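Local coordinates for immunogenic protein MPT63/MPB63 (Mycobacterium tuberculosis, PDB 1LMI), which is a major secreted antigen of the tubercle bacillus with a beta-sandwich fold, whose molecular function is not established, at residues V47-A52 with K104-V109. Numbering follows the deposited sequence.
Sequences VWEATA and KIYFDV
Val109 lays its CG2 methyl over one face of the Trp48 indole, 3.6 Å from the centroid of the five-membered ring, a CH-pi contact with CD1 and CG the nearest ring atoms. The Tyr106 ring takes the Trp48 carbonyl O at its edge, while Val47 CG1 and Glu49 CB approach it obliquely; Val47 CG1 stands 3.8 Å from Tyr106 CD1. At the edge of the Phe107 ring lies the carbonyl carbon of Glu49, and Phe107 CE2 reaches Ala50 CB at 4.3 Å.

The two strands run antiparallel, with Val47, Glu49 and Tyr106 on one face and Trp48, Ala50 and Phe107 on the other. Trp48 with Phe107 and Ala50 with Ile105 are hydrogen-bonded pairs, each closed by two N-H...O bonds. The bond from Trp48 N to Phe107 O is nearly straight, 171° at the hydrogen, whereas Phe107 N sits well above the plane of the Trp48 carbonyl.

Glu49 has CG between its backbone N and carbonyl carbon (chi1 62°); its salt bridge to Lys104 is long, and the position of OE2 is doubtful. One water donates to both Glu49 OE1 and Tyr106 OH, lying in the plane of the phenol; Ser34 also bonds OE1, and Pro87 O bonds the hydroxyl.

Strand 100-109 lies at one edge of a four-stranded antiparallel sheet, and strand 46-56 separates it from strand 22-33. Ile105 packs on Phe68 and Phe107 on Ala70, both of strand 68-71 in the opposing sheet of the beta-sandwich.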
loop_
_atom_site.group_PDB
_atom_site.type_symbol
_atom_site.label_atom_id
_atom_site.label_comp_id
_atom_site.label_asym_id
_atom_site.label_seq_id
_atom_site.Cartn_x
_atom_site.Cartn_y
_atom_site.Cartn_z
ATOM N N VAL A 47 6.892 14.309 2.936
ATOM C CA VAL A 47 6.319 13.259 2.075
ATOM C C VAL A 47 7.211 12.007 2.133
ATOM O O VAL A 47 8.426 12.119 2.012
ATOM C CB VAL A 47 6.167 13.687 0.625
ATOM C CG1 VAL A 47 5.611 12.553 -0.233
ATOM C CG2 VAL A 47 5.272 14.924 0.517
ATOM N N TRP A 48 6.565 10.871 2.350
ATOM C CA TRP A 48 7.230 9.568 2.266
ATOM C C TRP A 48 6.627 8.816 1.085
ATOM O O TRP A 48 5.554 9.124 0.549
ATOM C CB TRP A 48 7.055 8.749 3.550
ATOM C CG TRP A 48 8.095 9.132 4.566
ATOM C CD1 TRP A 48 8.330 10.404 5.024
ATOM C CD2 TRP A 48 9.014 8.251 5.206
ATOM N NE1 TRP A 48 9.361 10.357 5.948
ATOM C CE2 TRP A 48 9.791 9.049 6.070
ATOM C CE3 TRP A 48 9.266 6.857 5.162
ATOM C CZ2 TRP A 48 10.794 8.530 6.867
ATOM C CZ3 TRP A 48 10.262 6.354 5.956
ATOM C CH2 TRP A 48 11.021 7.175 6.803
ATOM N N GLU A 49 7.347 7.790 0.636
ATOM C CA GLU A 49 6.891 6.956 -0.450
ATOM C C GLU A 49 7.162 5.473 -0.126
ATOM O O GLU A 49 7.963 5.145 0.737
ATOM C CB GLU A 49 7.562 7.313 -1.777
ATOM C CG GLU A 49 9.082 7.121 -1.762
ATOM C CD GLU A 49 9.727 7.335 -3.105
ATOM O OE1 GLU A 49 9.808 8.503 -3.576
ATOM O OE2 GLU A 49 10.157 6.368 -3.743
ATOM N N ALA A 50 6.442 4.616 -0.859
ATOM C CA ALA A 50 6.826 3.213 -0.937
ATOM C C ALA A 50 6.553 2.790 -2.396
ATOM O O ALA A 50 5.841 3.449 -3.162
ATOM C CB ALA A 50 6.133 2.306 0.050
ATOM N N THR A 51 7.139 1.673 -2.802
ATOM C CA THR A 51 6.882 1.078 -4.103
ATOM C C THR A 51 6.057 -0.191 -3.929
ATOM O O THR A 51 6.459 -1.133 -3.238
ATOM C CB THR A 51 8.189 0.741 -4.818
ATOM O OG1 THR A 51 8.924 1.967 -5.041
ATOM C CG2 THR A 51 7.899 0.083 -6.158
ATOM N N ALA A 52 4.870 -0.197 -4.520
ATOM C CA ALA A 52 3.900 -1.273 -4.346
ATOM C C ALA A 52 3.575 -1.911 -5.697
ATOM O O ALA A 52 3.501 -1.195 -6.702
ATOM C CB ALA A 52 2.628 -0.764 -3.717
ATOM N N LYS A 104 4.419 3.999 -7.329
ATOM C CA LYS A 104 4.547 4.551 -5.990
ATOM C C LYS A 104 3.231 4.845 -5.288
ATOM O O LYS A 104 2.194 5.090 -5.893
ATOM C CB LYS A 104 5.311 5.892 -6.088
ATOM C CG LYS A 104 6.648 5.748 -6.803
ATOM C CD LYS A 104 7.608 4.904 -6.001
ATOM C CE LYS A 104 9.060 5.322 -6.097
ATOM N NZ LYS A 104 9.546 5.619 -7.464
ATOM N N ILE A 105 3.329 4.850 -3.958
ATOM C CA ILE A 105 2.245 5.335 -3.094
ATOM C C ILE A 105 2.911 6.324 -2.145
ATOM O O ILE A 105 4.101 6.172 -1.838
ATOM C CB ILE A 105 1.553 4.195 -2.331
ATOM C CG1 ILE A 105 2.535 3.268 -1.600
ATOM C CG2 ILE A 105 0.633 3.363 -3.243
ATOM C CD1 ILE A 105 1.869 2.239 -0.708
ATOM N N TYR A 106 2.201 7.344 -1.710
ATOM C CA TYR A 106 2.765 8.388 -0.861
ATOM C C TYR A 106 2.042 8.559 0.466
ATOM O O TYR A 106 0.885 8.174 0.590
ATOM C CB TYR A 106 2.718 9.704 -1.659
ATOM C CG TYR A 106 3.595 9.638 -2.900
ATOM C CD1 TYR A 106 4.958 9.807 -2.768
ATOM C CD2 TYR A 106 3.072 9.398 -4.165
ATOM C CE1 TYR A 106 5.796 9.757 -3.869
ATOM C CE2 TYR A 106 3.902 9.340 -5.276
ATOM C CZ TYR A 106 5.259 9.522 -5.114
ATOM O OH TYR A 106 6.076 9.447 -6.229
ATOM N N PHE A 107 2.731 9.161 1.437
ATOM C CA PHE A 107 2.204 9.401 2.783
ATOM C C PHE A 107 2.656 10.786 3.277
ATOM O O PHE A 107 3.746 11.228 2.884
ATOM C CB PHE A 107 2.687 8.334 3.768
ATOM C CG PHE A 107 2.511 6.906 3.291
ATOM C CD1 PHE A 107 1.335 6.219 3.485
ATOM C CD2 PHE A 107 3.566 6.280 2.641
ATOM C CE1 PHE A 107 1.207 4.934 3.024
ATOM C CE2 PHE A 107 3.429 4.972 2.167
ATOM C CZ PHE A 107 2.246 4.292 2.354
ATOM N N ASP A 108 1.895 11.459 4.115
ATOM C CA ASP A 108 2.341 12.737 4.693
ATOM C C ASP A 108 2.761 12.486 6.126
ATOM O O ASP A 108 1.936 12.320 7.024
ATOM C CB ASP A 108 1.185 13.742 4.625
ATOM C CG ASP A 108 1.551 15.135 5.082
ATOM O OD1 ASP A 108 2.747 15.337 5.401
ATOM O OD2 ASP A 108 0.631 15.994 5.108
ATOM N N VAL A 109 4.080 12.369 6.382
ATOM C CA VAL A 109 4.530 11.953 7.697
ATOM C C VAL A 109 4.688 13.178 8.601
ATOM O O VAL A 109 5.557 14.008 8.368
ATOM C CB VAL A 109 5.845 11.155 7.579
ATOM C CG1 VAL A 109 6.461 10.885 8.948
ATOM C CG2 VAL A 109 5.619 9.844 6.818
HETATM O O HOH W 1 12.287 6.665 -5.696
HETATM O O HOH W 2 8.749 9.214 -6.354
#